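Local coordinates for protein HAD hydrolase, family IA, variant 3 (PDB 6W04) that probably acts as a magnesium-dependent hydrolase of the haloacid dehalogenase family, binding a magnesium ion in its active site, at residues A[88-98]-A[207-217]. Sequence-based numbering, arbitrary orientation.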
ATOM      1  N   CYS A  88      -7.449  -3.761  -8.629  1.00 33.72           N
ATOM      2  CA  CYS A  88      -8.072  -4.944  -8.053  1.00 34.68           C
ATOM      3  C   CYS A  88      -9.552  -5.029  -8.431  1.00 39.25           C
ATOM      4  O   CYS A  88     -10.237  -4.009  -8.592  1.00 37.30           O
ATOM      5  CB  CYS A  88      -7.893  -4.914  -6.526  1.00 31.74           C
ATOM      6  SG  CYS A  88      -8.669  -6.285  -5.658  1.00 41.71           S
ATOM      7  N   ASP A  89     -10.033  -6.262  -8.617  1.00 40.75           N
ATOM      8  CA  ASP A  89     -11.444  -6.491  -8.938  1.00 45.36           C
ATOM      9  C   ASP A  89     -12.345  -5.732  -7.974  1.00 43.37           C
ATOM     10  O   ASP A  89     -12.116  -5.728  -6.762  1.00 46.79           O
ATOM     11  CB  ASP A  89     -11.788  -7.983  -8.873  1.00 54.98           C
ATOM     12  CG  ASP A  89     -11.235  -8.778 -10.041  1.00 62.12           C
ATOM     13  OD1 ASP A  89     -10.716  -8.179 -11.004  1.00 62.71           O
ATOM     14  OD2 ASP A  89     -11.321 -10.019  -9.981  1.00 68.00           O
ATOM     15  N   GLY A  90     -13.372  -5.087  -8.520  1.00 42.54           N
ATOM     16  CA  GLY A  90     -14.335  -4.371  -7.709  1.00 53.65           C
ATOM     17  C   GLY A  90     -13.913  -2.986  -7.272  1.00 51.60           C
ATOM     18  O   GLY A  90     -14.767  -2.213  -6.819  1.00 41.34           O
ATOM     19  N   ALA A  91     -12.633  -2.633  -7.407  1.00 46.43           N
ATOM     20  CA  ALA A  91     -12.171  -1.341  -6.917  1.00 39.37           C
ATOM     21  C   ALA A  91     -12.868  -0.190  -7.632  1.00 39.27           C
ATOM     22  O   ALA A  91     -13.419   0.714  -6.984  1.00 42.06           O
ATOM     23  CB  ALA A  91     -10.656  -1.235  -7.070  1.00 32.85           C
ATOM     24  N   ILE A  92     -12.871  -0.207  -8.970  1.00 37.66           N
ATOM     25  CA  ILE A  92     -13.473   0.904  -9.710  1.00 42.21           C
ATOM     26  C   ILE A  92     -14.943   1.047  -9.346  1.00 44.26           C
ATOM     27  O   ILE A  92     -15.442   2.163  -9.149  1.00 42.38           O
ATOM     28  CB  ILE A  92     -13.271   0.729 -11.231  1.00 41.73           C
ATOM     29  CG1 ILE A  92     -11.775   0.790 -11.575  1.00 46.54           C
ATOM     30  CG2 ILE A  92     -14.019   1.800 -12.005  1.00 43.11           C
ATOM     31  CD1 ILE A  92     -11.489   0.762 -13.061  1.00 49.48           C
ATOM     32  N   ASN A  93     -15.652  -0.080  -9.224  1.00 43.65           N
ATOM     33  CA  ASN A  93     -17.056  -0.037  -8.821  1.00 47.44           C
ATOM     34  C   ASN A  93     -17.224   0.640  -7.472  1.00 49.98           C
ATOM     35  O   ASN A  93     -18.139   1.452  -7.284  1.00 45.75           O
ATOM     36  CB  ASN A  93     -17.638  -1.446  -8.757  1.00 55.97           C
ATOM     37  CG  ASN A  93     -17.841  -2.061 -10.122  1.00 70.46           C
ATOM     38  OD1 ASN A  93     -17.891  -1.362 -11.140  1.00 65.91           O
ATOM     39  ND2 ASN A  93     -17.974  -3.384 -10.153  1.00 79.88           N
ATOM     40  N   LEU A  94     -16.370   0.291  -6.504  1.00 46.28           N
ATOM     41  CA  LEU A  94     -16.436   0.948  -5.205  1.00 45.48           C
ATOM     42  C   LEU A  94     -16.187   2.447  -5.337  1.00 45.52           C
ATOM     43  O   LEU A  94     -16.909   3.254  -4.739  1.00 46.82           O
ATOM     44  CB  LEU A  94     -15.429   0.314  -4.239  1.00 43.47           C
ATOM     45  CG  LEU A  94     -15.555   0.726  -2.774  1.00 46.46           C
ATOM     46  CD1 LEU A  94     -17.019   0.612  -2.336  1.00 46.97           C
ATOM     47  CD2 LEU A  94     -14.628  -0.121  -1.863  1.00 42.91           C
ATOM     48  N   PHE A  95     -15.166   2.834  -6.115  1.00 38.62           N
ATOM     49  CA  PHE A  95     -14.893   4.248  -6.366  1.00 46.60           C
ATOM     50  C   PHE A  95     -16.147   4.987  -6.822  1.00 45.63           C
ATOM     51  O   PHE A  95     -16.478   6.054  -6.300  1.00 44.07           O
ATOM     52  CB  PHE A  95     -13.810   4.419  -7.441  1.00 43.53           C
ATOM     53  CG  PHE A  95     -12.465   3.864  -7.082  1.00 41.75           C
ATOM     54  CD1 PHE A  95     -12.121   3.572  -5.774  1.00 38.38           C
ATOM     55  CD2 PHE A  95     -11.525   3.666  -8.081  1.00 32.98           C
ATOM     56  CE1 PHE A  95     -10.866   3.060  -5.476  1.00 39.51           C
ATOM     57  CE2 PHE A  95     -10.272   3.172  -7.793  1.00 34.98           C
ATOM     58  CZ  PHE A  95      -9.941   2.865  -6.487  1.00 39.50           C
ATOM     59  N   GLU A  96     -16.839   4.440  -7.827  1.00 41.79           N
ATOM     60  CA  GLU A  96     -18.030   5.105  -8.354  1.00 45.21           C
ATOM     61  C   GLU A  96     -19.159   5.115  -7.330  1.00 55.61           C
ATOM     62  O   GLU A  96     -19.852   6.129  -7.169  1.00 53.53           O
ATOM     63  CB  GLU A  96     -18.484   4.416  -9.640  1.00 52.83           C
ATOM     64  CG  GLU A  96     -17.399   4.341 -10.715  1.00 52.43           C
ATOM     65  CD  GLU A  96     -17.842   3.558 -11.938  1.00 60.65           C
ATOM     66  OE1 GLU A  96     -17.267   3.747 -13.026  1.00 62.33           O
ATOM     67  OE2 GLU A  96     -18.775   2.743 -11.806  1.00 74.46           O
ATOM     68  N   ALA A  97     -19.355   4.001  -6.626  1.00 48.41           N
ATOM     69  CA  ALA A  97     -20.415   3.940  -5.632  1.00 53.85           C
ATOM     70  C   ALA A  97     -20.172   4.932  -4.500  1.00 56.99           C
ATOM     71  O   ALA A  97     -21.123   5.523  -3.970  1.00 57.52           O
ATOM     72  CB  ALA A  97     -20.549   2.516  -5.094  1.00 49.61           C
ATOM     73  N   LEU A  98     -18.905   5.124  -4.112  1.00 47.94           N
ATOM     74  CA  LEU A  98     -18.582   6.052  -3.032  1.00 50.86           C
ATOM     75  C   LEU A  98     -18.908   7.493  -3.423  1.00 52.95           C
ATOM     76  O   LEU A  98     -19.535   8.230  -2.652  1.00 51.76           O
ATOM     77  CB  LEU A  98     -17.099   5.911  -2.649  1.00 47.96           C
ATOM     78  CG  LEU A  98     -16.732   4.650  -1.858  1.00 42.41           C
ATOM     79  CD1 LEU A  98     -15.220   4.493  -1.705  1.00 39.91           C
ATOM     80  CD2 LEU A  98     -17.441   4.640  -0.488  1.00 46.41           C
ATOM     81  N   HIS A 207     -10.949 -10.806  -0.170  1.00 45.26           N
ATOM     82  CA  HIS A 207     -10.034 -11.107  -1.270  1.00 43.54           C
ATOM     83  C   HIS A 207     -10.002  -9.979  -2.288  1.00 41.50           C
ATOM     84  O   HIS A 207      -8.925  -9.592  -2.753  1.00 48.55           O
ATOM     85  CB  HIS A 207     -10.415 -12.428  -1.939  1.00 50.92           C
ATOM     86  CG  HIS A 207     -10.231 -13.621  -1.056  1.00 54.72           C
ATOM     87  ND1 HIS A 207     -11.286 -14.275  -0.453  1.00 62.03           N
ATOM     88  CD2 HIS A 207      -9.109 -14.268  -0.655  1.00 54.83           C
ATOM     89  CE1 HIS A 207     -10.822 -15.277   0.276  1.00 57.32           C
ATOM     90  NE2 HIS A 207      -9.506 -15.295   0.169  1.00 57.49           N
ATOM     91  N   THR A 208     -11.173  -9.450  -2.656  1.00 42.98           N
ATOM     92  CA  THR A 208     -11.288  -8.355  -3.617  1.00 45.04           C
ATOM     93  C   THR A 208     -12.385  -7.394  -3.168  1.00 48.86           C
ATOM     94  O   THR A 208     -13.167  -7.690  -2.260  1.00 44.57           O
ATOM     95  CB  THR A 208     -11.620  -8.852  -5.028  1.00 49.92           C
ATOM     96  OG1 THR A 208     -13.024  -9.118  -5.109  1.00 47.33           O
ATOM     97  CG2 THR A 208     -10.848 -10.110  -5.372  1.00 48.19           C
ATOM     98  N   PHE A 209     -12.473  -6.241  -3.841  1.00 41.19           N
ATOM     99  CA  PHE A 209     -13.495  -5.273  -3.457  1.00 41.92           C
ATOM    100  C   PHE A 209     -14.900  -5.678  -3.892  1.00 48.25           C
ATOM    101  O   PHE A 209     -15.864  -5.039  -3.460  1.00 57.67           O
ATOM    102  CB  PHE A 209     -13.123  -3.876  -3.979  1.00 40.41           C
ATOM    103  CG  PHE A 209     -11.857  -3.347  -3.356  1.00 42.30           C
ATOM    104  CD1 PHE A 209     -11.902  -2.653  -2.153  1.00 38.22           C
ATOM    105  CD2 PHE A 209     -10.620  -3.631  -3.925  1.00 36.92           C
ATOM    106  CE1 PHE A 209     -10.734  -2.199  -1.545  1.00 36.79           C
ATOM    107  CE2 PHE A 209      -9.440  -3.193  -3.325  1.00 35.57           C
ATOM    108  CZ  PHE A 209      -9.495  -2.472  -2.138  1.00 40.31           C
ATOM    109  N   ASN A 210     -15.044  -6.735  -4.701  1.00 52.02           N
ATOM    110  CA  ASN A 210     -16.364  -7.308  -4.952  1.00 51.03           C
ATOM    111  C   ASN A 210     -17.014  -7.832  -3.680  1.00 55.54           C
ATOM    112  O   ASN A 210     -18.235  -8.015  -3.651  1.00 57.37           O
ATOM    113  CB  ASN A 210     -16.287  -8.460  -5.961  1.00 52.71           C
ATOM    114  CG  ASN A 210     -15.926  -7.998  -7.358  1.00 58.61           C
ATOM    115  OD1 ASN A 210     -16.206  -6.864  -7.741  1.00 60.22           O
ATOM    116  ND2 ASN A 210     -15.302  -8.882  -8.129  1.00 59.36           N
ATOM    117  N   GLU A 211     -16.232  -8.079  -2.631  1.00 54.02           N
ATOM    118  CA  GLU A 211     -16.718  -8.757  -1.438  1.00 57.09           C
ATOM    119  C   GLU A 211     -17.110  -7.799  -0.322  1.00 57.54           C
ATOM    120  O   GLU A 211     -17.406  -8.243   0.787  1.00 64.81           O
ATOM    121  CB  GLU A 211     -15.659  -9.737  -0.944  1.00 60.51           C
ATOM    122  CG  GLU A 211     -15.281 -10.792  -1.974  1.00 68.90           C
ATOM    123  CD  GLU A 211     -14.207 -11.731  -1.462  1.00 72.32           C
ATOM    124  OE1 GLU A 211     -13.476 -11.332  -0.532  1.00 68.30           O
ATOM    125  OE2 GLU A 211     -14.105 -12.864  -1.977  1.00 74.45           O
ATOM    126  N   ILE A 212     -17.116  -6.499  -0.584  1.00 54.67           N
ATOM    127  CA  ILE A 212     -17.455  -5.505   0.421  1.00 53.01           C
ATOM    128  C   ILE A 212     -18.530  -4.580  -0.147  1.00 58.49           C
ATOM    129  O   ILE A 212     -18.546  -4.294  -1.350  1.00 59.24           O
ATOM    130  CB  ILE A 212     -16.196  -4.723   0.863  1.00 51.62           C
ATOM    131  CG1 ILE A 212     -16.474  -3.887   2.110  1.00 55.82           C
ATOM    132  CG2 ILE A 212     -15.644  -3.851  -0.271  1.00 47.45           C
ATOM    133  CD1 ILE A 212     -16.821  -4.703   3.323  1.00 52.64           C
ATOM    134  N   THR A 213     -19.448  -4.139   0.712  1.00 58.08           N
ATOM    135  CA  THR A 213     -20.450  -3.144   0.357  1.00 56.33           C
ATOM    136  C   THR A 213     -20.297  -1.906   1.235  1.00 60.35           C
ATOM    137  O   THR A 213     -19.696  -1.947   2.313  1.00 58.54           O
ATOM    138  CB  THR A 213     -21.883  -3.688   0.501  1.00 72.10           C
ATOM    139  OG1 THR A 213     -22.235  -3.768   1.887  1.00 62.28           O
ATOM    140  CG2 THR A 213     -22.014  -5.063  -0.137  1.00 75.92           C
ATOM    141  N   ILE A 214     -20.859  -0.793   0.757  1.00 60.83           N
ATOM    142  CA  ILE A 214     -20.917   0.425   1.562  1.00 67.52           C
ATOM    143  C   ILE A 214     -21.576   0.144   2.907  1.00 68.96           C
ATOM    144  O   ILE A 214     -21.150   0.658   3.951  1.00 58.82           O
ATOM    145  CB  ILE A 214     -21.679   1.526   0.801  1.00 72.94           C
ATOM    146  CG1 ILE A 214     -21.300   1.524  -0.682  1.00 74.16           C
ATOM    147  CG2 ILE A 214     -21.444   2.885   1.454  1.00 67.99           C
ATOM    148  CD1 ILE A 214     -19.980   2.132  -0.958  1.00 66.64           C
ATOM    149  N   GLU A 215     -22.638  -0.662   2.900  1.00 67.45           N
ATOM    150  CA  GLU A 215     -23.388  -0.914   4.125  1.00 69.14           C
ATOM    151  C   GLU A 215     -22.573  -1.742   5.109  1.00 67.77           C
ATOM    152  O   GLU A 215     -22.617  -1.493   6.320  1.00 70.35           O
ATOM    153  CB  GLU A 215     -24.715  -1.606   3.795  1.00 70.14           C
ATOM    154  N   GLU A 216     -21.834  -2.740   4.612  1.00 64.85           N
ATOM    155  CA  GLU A 216     -20.937  -3.495   5.484  1.00 63.32           C
ATOM    156  C   GLU A 216     -19.909  -2.579   6.132  1.00 63.75           C
ATOM    157  O   GLU A 216     -19.603  -2.717   7.325  1.00 63.52           O
ATOM    158  CB  GLU A 216     -20.232  -4.599   4.696  1.00 67.25           C
ATOM    159  CG  GLU A 216     -21.118  -5.754   4.235  1.00 78.60           C
ATOM    160  CD  GLU A 216     -20.351  -6.754   3.375  1.00 90.00           C
ATOM    161  OE1 GLU A 216     -20.463  -6.688   2.131  1.00 91.82           O
ATOM    162  OE2 GLU A 216     -19.617  -7.593   3.942  1.00 93.70           O
ATOM    163  N   MET A 217     -19.371  -1.628   5.358  1.00 61.79           N
ATOM    164  CA  MET A 217     -18.341  -0.724   5.864  1.00 59.11           C
ATOM    165  C   MET A 217     -18.909   0.246   6.892  1.00 65.84           C
ATOM    166  O   MET A 217     -18.271   0.520   7.917  1.00 62.65           O
ATOM    167  CB  MET A 217     -17.699   0.038   4.702  1.00 55.05           C
ATOM    168  CG  MET A 217     -16.965  -0.870   3.722  1.00 54.01           C
ATOM    169  SD  MET A 217     -16.499  -0.109   2.141  1.00 61.48           S
ATOM    170  CE  MET A 217     -15.531   1.228   2.777  1.00 50.07           C
TER
HETATM  171  O   HOH W   1     -17.032  -3.237  -5.728  1.00 47.51           O
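Phe209 meets the turn 88-91 with one edge of its ring: Cys88 CB and Asp89 O lie there in the ring plane, and Cys88 SG approaches obliquely, 3.7 Å from Phe209 CD2. Leu94 also comes in obliquely, its side chain at about a right angle to that of Phe209, with CD2 3.7 Å from Phe209 CD1. With chi1 at -169°, Leu94 turns CG anti to its backbone N, and its two methyls part: CD2 serves Phe209 and, more loosely, Ile212 CG2, while CD1 packs 3.6 Å from Ile214 CD1. That same Ile214 methyl also touches Leu98 CD2. In this Rossmann-like HAD core, helix 91-100 and the segment leading into helix 214-222 meet over the parallel sheet; Leu94 and Leu98 rest on Phe6 of strand 3-7, and Phe209, its side chain about 10 Å from the bound magnesium, stacks edge-to-face with Phe167. Phe209 N donates to Asp89 O (3.0 Å, bent at 134°), and a water bridges the two backbones, donating to Gly90 O and Phe209 O. Gly90, third residue of the type II turn and N-cap of its helix, has Asn210 OD1 3.1 Å from its CA. Downstream, Glu216 N donates to Thr213 OG1; the capping box's return bond, Thr213 N to Glu216 OE1, is weak.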